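Local atomic coordinates of adhesion and penetration protein autotransporter (Haemophilus influenzae, PDB entry 3SYJ), a protein that promotes adherence to and invasion of host cells by binding a host cell structure, mediates bacterial aggregation through self-association, and is probably a serine protease. Residues Glu264-Thr269 with Arg333-Glu338; Ile304-Met309 with Ile356-Gly361. All coordinates share one frame; numbering follows the deposited sequence.

Contact 1. Residues Glu264-Thr269 with Arg333-Glu338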
loop_
_atom_site.group_PDB
_atom_site.type_symbol
_atom_site.label_atom_id
_atom_site.label_comp_id
_atom_site.label_asym_id
_atom_site.label_seq_id
_atom_site.Cartn_x
_atom_site.Cartn_y
_atom_site.Cartn_z
ATOM N N GLU A 264 47.722 7.269 -56.454
ATOM C CA GLU A 264 49.064 6.731 -56.222
ATOM C C GLU A 264 50.147 7.743 -56.573
ATOM O O GLU A 264 51.266 7.675 -56.060
ATOM C CB GLU A 264 49.270 5.429 -57.002
ATOM C CG GLU A 264 48.555 4.234 -56.372
ATOM C CD GLU A 264 48.334 3.079 -57.340
ATOM O OE1 GLU A 264 48.565 3.258 -58.560
ATOM O OE2 GLU A 264 47.923 1.990 -56.877
ATOM N N ARG A 265 49.806 8.685 -57.442
ATOM C CA ARG A 265 50.703 9.778 -57.786
ATOM C C ARG A 265 50.918 10.722 -56.594
ATOM O O ARG A 265 51.984 11.317 -56.445
ATOM C CB ARG A 265 50.127 10.535 -58.982
ATOM C CG ARG A 265 50.967 11.676 -59.516
ATOM C CD ARG A 265 50.306 12.265 -60.769
ATOM N NE ARG A 265 50.012 11.225 -61.757
ATOM C CZ ARG A 265 49.007 11.271 -62.629
ATOM N NH1 ARG A 265 48.179 12.309 -62.646
ATOM N NH2 ARG A 265 48.823 10.269 -63.481
ATOM N N ASP A 266 49.904 10.850 -55.745
ATOM C CA ASP A 266 49.960 11.761 -54.607
ATOM C C ASP A 266 50.335 11.058 -53.302
ATOM O O ASP A 266 50.733 11.703 -52.338
ATOM C CB ASP A 266 48.619 12.478 -54.436
ATOM C CG ASP A 266 48.261 13.351 -55.632
ATOM O OD1 ASP A 266 49.156 14.088 -56.112
ATOM O OD2 ASP A 266 47.084 13.304 -56.081
ATOM N N LEU A 267 50.197 9.739 -53.268
ATOM C CA LEU A 267 50.512 8.968 -52.070
ATOM C C LEU A 267 51.325 7.746 -52.458
ATOM O O LEU A 267 50.766 6.698 -52.789
ATOM C CB LEU A 267 49.228 8.548 -51.341
ATOM C CG LEU A 267 49.328 7.631 -50.112
ATOM C CD1 LEU A 267 50.585 7.913 -49.299
ATOM C CD2 LEU A 267 48.073 7.723 -49.224
ATOM N N HIS A 268 52.648 7.890 -52.413
ATOM C CA HIS A 268 53.562 6.856 -52.886
ATOM C C HIS A 268 54.698 6.566 -51.895
ATOM O O HIS A 268 55.504 5.663 -52.109
ATOM C CB HIS A 268 54.145 7.262 -54.245
ATOM C CG HIS A 268 54.876 8.569 -54.220
ATOM N ND1 HIS A 268 54.226 9.785 -54.180
ATOM C CD2 HIS A 268 56.203 8.851 -54.222
ATOM C CE1 HIS A 268 55.120 10.760 -54.162
ATOM N NE2 HIS A 268 56.326 10.220 -54.186
ATOM N N THR A 269 54.763 7.331 -50.816
ATOM C CA THR A 269 55.816 7.145 -49.829
ATOM C C THR A 269 55.273 6.447 -48.582
ATOM O O THR A 269 54.503 7.038 -47.820
ATOM C CB THR A 269 56.477 8.495 -49.442
ATOM O OG1 THR A 269 57.136 9.060 -50.582
ATOM C CG2 THR A 269 57.496 8.302 -48.338
ATOM N N ARG A 333 51.250 25.372 -55.815
ATOM C CA ARG A 333 51.918 25.514 -54.524
ATOM C C ARG A 333 51.463 24.469 -53.504
ATOM O O ARG A 333 52.281 23.872 -52.812
ATOM C CB ARG A 333 51.678 26.917 -53.965
ATOM C CG ARG A 333 52.111 27.106 -52.519
ATOM C CD ARG A 333 51.820 28.525 -52.046
ATOM N NE ARG A 333 52.535 29.510 -52.857
ATOM C CZ ARG A 333 52.430 30.828 -52.717
ATOM N NH1 ARG A 333 51.632 31.341 -51.791
ATOM N NH2 ARG A 333 53.125 31.637 -53.511
ATOM N N LEU A 334 50.154 24.258 -53.407
ATOM C CA LEU A 334 49.615 23.311 -52.443
ATOM C C LEU A 334 49.680 21.885 -52.976
ATOM O O LEU A 334 49.976 20.955 -52.230
ATOM C CB LEU A 334 48.180 23.679 -52.063
ATOM C CG LEU A 334 47.996 25.037 -51.379
ATOM C CD1 LEU A 334 46.526 25.324 -51.126
ATOM C CD2 LEU A 334 48.765 25.108 -50.081
ATOM N N ASN A 335 49.413 21.715 -54.268
ATOM C CA ASN A 335 49.384 20.378 -54.850
ATOM C C ASN A 335 50.749 19.724 -54.859
ATOM O O ASN A 335 50.860 18.514 -55.083
ATOM C CB ASN A 335 48.832 20.386 -56.276
ATOM C CG ASN A 335 48.804 18.993 -56.888
ATOM O OD1 ASN A 335 48.097 18.102 -56.406
ATOM N ND2 ASN A 335 49.587 18.793 -57.940
ATOM N N ASN A 336 51.788 20.523 -54.634
ATOM C CA ASN A 336 53.152 19.997 -54.646
ATOM C C ASN A 336 53.395 18.992 -53.524
ATOM O O ASN A 336 54.189 18.063 -53.671
ATOM C CB ASN A 336 54.189 21.126 -54.582
ATOM C CG ASN A 336 55.572 20.666 -55.006
ATOM O OD1 ASN A 336 56.497 20.606 -54.190
ATOM N ND2 ASN A 336 55.716 20.310 -56.282
ATOM N N GLY A 337 52.694 19.177 -52.409
ATOM C CA GLY A 337 52.827 18.295 -51.263
ATOM C C GLY A 337 52.301 16.895 -51.513
ATOM O O GLY A 337 51.213 16.716 -52.057
ATOM N N GLU A 338 53.080 15.892 -51.122
ATOM C CA GLU A 338 52.634 14.509 -51.209
ATOM C C GLU A 338 52.086 14.020 -49.864
ATOM O O GLU A 338 52.428 14.547 -48.806
ATOM C CB GLU A 338 53.771 13.600 -51.678
ATOM C CG GLU A 338 54.998 13.597 -50.768
ATOM C CD GLU A 338 56.058 12.602 -51.215
ATOM O OE1 GLU A 338 55.779 11.387 -51.190
ATOM O OE2 GLU A 338 57.171 13.032 -51.587
HETATM O O HOH W 1 46.202 15.482 -57.570
HETATM O O HOH W 2 49.233 15.749 -58.505
HETATM O O HOH W 3 53.676 9.902 -51.089
HETATM O O HOH W 4 58.797 11.966 -53.129
#
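Glu338 crosses the side chain of His268 at about a right angle and reaches Thr269 with its tip. From the start its CB rests 3.6 Å from Asp266 O and 4.0 Å from His268 CE1. CG stands between the backbone N and the carbonyl carbon, and beyond it the chain is extended, which carries the carboxylate to the imidazole. CD lies 3.6 Å from His268 CE1, and OE1 sits above the rim of the ring, 3.1 Å from that same CE1; the carboxylate is nearly parallel to the ring, 19° apart, but displaced, with CD and OE2 beyond the ring edge.

OE1 accepts a hydrogen bond from Thr269 OG1 at 2.8 Å, met on the syn side and 25° out of the carboxylate plane. Water 3, held by His268 N, also donates to OE1. OE2 accepts hydrogen bonds from water 4 and from the backbone N of Thr305, in the strand running alongside. A long acidic side chain suits this buried place, because both its oxygens find donors, and a short threonine carries its hydroxyl on CB, near enough to Glu338 OE1 to donate to it. Here helix 256-266, which follows strand 249-253 of the protease domain, gives way to strand 269-272, the outermost strand of a parallel sheet of the beta-helix.

At the helix end the meeting is between polar groups through water. Asp266 and Asn335 set their planes 88° apart; water 2 accepts from Asn335 ND2 at 3.1 Å and can donate to Asp266 OD1. Water 1 is a weaker second link, between Asp266 OD2 and Asn335 OD1. Outside partners are Tyr67 OH for Asp266 OD2 and Arg120 NH1 for Asn335 OD1. Arg120 NE also makes a long, weak ion pair with Asp266 OD2 and may partly offset its charge.

Contact 2. Residues Ile304-Met309 with Ile356-Gly361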
loop_
_atom_site.group_PDB
_atom_site.type_symbol
_atom_site.label_atom_id
_atom_site.label_comp_id
_atom_site.label_asym_id
_atom_site.label_seq_id
_atom_site.Cartn_x
_atom_site.Cartn_y
_atom_site.Cartn_z
ATOM N N ILE A 304 61.138 13.886 -49.810
ATOM C CA ILE A 304 59.698 14.085 -49.962
ATOM C C ILE A 304 59.384 15.483 -50.510
ATOM O O ILE A 304 60.216 16.386 -50.427
ATOM C CB ILE A 304 58.955 13.875 -48.636
ATOM C CG1 ILE A 304 59.363 14.943 -47.622
ATOM C CG2 ILE A 304 59.227 12.487 -48.098
ATOM C CD1 ILE A 304 58.662 14.837 -46.283
ATOM N N THR A 305 58.188 15.657 -51.071
ATOM C CA THR A 305 57.781 16.962 -51.600
ATOM C C THR A 305 56.711 17.600 -50.730
ATOM O O THR A 305 55.818 16.915 -50.234
ATOM C CB THR A 305 57.270 16.867 -53.049
ATOM O OG1 THR A 305 56.114 16.018 -53.098
ATOM C CG2 THR A 305 58.348 16.298 -53.951
ATOM N N LEU A 306 56.816 18.913 -50.544
ATOM C CA LEU A 306 55.910 19.647 -49.664
ATOM C C LEU A 306 55.316 20.852 -50.380
ATOM O O LEU A 306 55.506 21.028 -51.585
ATOM C CB LEU A 306 56.650 20.122 -48.409
ATOM C CG LEU A 306 57.430 19.087 -47.598
ATOM C CD1 LEU A 306 58.419 19.778 -46.675
ATOM C CD2 LEU A 306 56.494 18.202 -46.799
ATOM N N ALA A 307 54.602 21.684 -49.632
ATOM C CA ALA A 307 54.102 22.929 -50.181
ATOM C C ALA A 307 55.287 23.709 -50.712
ATOM O O ALA A 307 56.253 23.940 -49.991
ATOM C CB ALA A 307 53.385 23.729 -49.125
ATOM N N ASN A 308 55.211 24.109 -51.976
ATOM C CA ASN A 308 56.270 24.895 -52.593
ATOM C C ASN A 308 55.910 26.385 -52.699
ATOM O O ASN A 308 55.105 26.785 -53.539
ATOM C CB ASN A 308 56.626 24.310 -53.957
ATOM C CG ASN A 308 57.806 25.001 -54.588
ATOM O OD1 ASN A 308 58.215 26.077 -54.148
ATOM N ND2 ASN A 308 58.365 24.392 -55.625
ATOM N N MET A 309 56.514 27.204 -51.844
ATOM C CA MET A 309 56.168 28.620 -51.748
ATOM C C MET A 309 56.664 29.446 -52.924
ATOM O O MET A 309 56.242 30.588 -53.107
ATOM C CB MET A 309 56.717 29.214 -50.454
ATOM C CG MET A 309 56.209 28.514 -49.218
ATOM S SD MET A 309 54.428 28.703 -49.063
ATOM C CE MET A 309 54.016 27.102 -48.387
ATOM N N ILE A 356 56.705 22.044 -40.714
ATOM C CA ILE A 356 56.305 21.336 -41.918
ATOM C C ILE A 356 54.990 21.863 -42.475
ATOM O O ILE A 356 53.971 21.902 -41.780
ATOM C CB ILE A 356 56.176 19.827 -41.671
ATOM C CG1 ILE A 356 57.547 19.231 -41.347
ATOM C CG2 ILE A 356 55.556 19.142 -42.890
ATOM C CD1 ILE A 356 58.482 19.182 -42.536
ATOM N N ASN A 357 55.010 22.273 -43.727
ATOM C CA ASN A 357 53.841 22.585 -44.508
ATOM C C ASN A 357 53.752 21.654 -45.700
ATOM O O ASN A 357 54.401 21.818 -46.693
ATOM C CB ASN A 357 53.846 24.042 -44.948
ATOM C CG ASN A 357 52.569 24.469 -45.622
ATOM O OD1 ASN A 357 51.697 23.696 -45.899
ATOM N ND2 ASN A 357 52.467 25.721 -45.850
ATOM N N GLN A 358 52.925 20.653 -45.520
ATOM C CA GLN A 358 52.682 19.622 -46.477
ATOM C C GLN A 358 51.782 20.048 -47.659
ATOM O O GLN A 358 51.630 19.346 -48.605
ATOM C CB GLN A 358 52.107 18.438 -45.724
ATOM C CG GLN A 358 52.795 17.137 -45.962
ATOM C CD GLN A 358 52.280 16.003 -45.121
ATOM O OE1 GLN A 358 51.882 16.182 -44.012
ATOM N NE2 GLN A 358 52.307 14.857 -45.658
ATOM N N GLY A 359 51.209 21.223 -47.573
ATOM C CA GLY A 359 50.271 21.669 -48.553
ATOM C C GLY A 359 49.046 20.802 -48.613
ATOM O O GLY A 359 48.338 20.707 -47.655
ATOM N N ALA A 360 48.825 20.150 -49.743
ATOM C CA ALA A 360 47.651 19.283 -49.878
ATOM C C ALA A 360 47.951 17.838 -49.482
ATOM O O ALA A 360 47.059 16.978 -49.478
ATOM C CB ALA A 360 47.105 19.336 -51.297
ATOM N N GLY A 361 49.213 17.569 -49.163
ATOM C CA GLY A 361 49.596 16.263 -48.662
ATOM C C GLY A 361 49.070 16.092 -47.248
ATOM O O GLY A 361 49.044 17.049 -46.468
#
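Leu306 lays its CD2 methyl against Ile356 CG2, 4.1 Å away, and against Gln358 CG at 3.9 Å, crossing the isoleucine at about a right angle. A branched leucine suits this buried spot because both its methyls meet the isoleucine, CD1 at CD1 and CD2 at CG2, while CD2 in addition covers the aliphatic start of the glutamine.

The backbone is joined by one hydrogen bond, from Ala307 N to Asn357 O, 2.9 Å long with an N-H...O angle of 153°. Ala307 CB points toward the other segment and packs 3.3 Å from Asn357 O, close quarters that suit a single methyl. The asparagine has CG anti to its backbone N (chi1 -173°), and its OD1 accepts from Gly359 N at 3.0 Å, making an Asx turn. The chain then reverses in a type II' turn from Gln358 to Gly361, closed by Gly361 N to Gln358 O. Gly359, the second residue of that turn, has a positive phi of 63°, a value that favours glycine, and a CB here would come tight against Ala307 CB. At the far end Met309, bent at chi2 and chi3, brings its CE methyl to 3.3 Å from Asn357 ND2.

Strand 301-308 pairs antiparallel with 289-294, and short strand 356-357 pairs parallel with 379-380, where Trp379 NE1 holds Gln358 OE1. Ile304 and Ile356 both touch Ile282 of strand 279-285, while Gln358 packs on Leu340 of strand 340-343.

In the fold
Contacts 1 and 2 lie with their centres about 8 Å apart, about 41 Å from the centre of the chain, and their segments alternate in sequence: 264-269, 304-309, 333-338, 356-361. They touch directly, the backbone of Leu334 bonding to that of Ala360 and Gln358 NE2 to Glu338 O. Strand 340-343 follows closely on 333-338 and pairs with 269-272 and 363-366 at the start of the parallel beta-helix. The two contacts thus lie at the first turns of the beta-helix of the passenger domain, where helix 256-266 leads the chain from the protease domain into the long stalk.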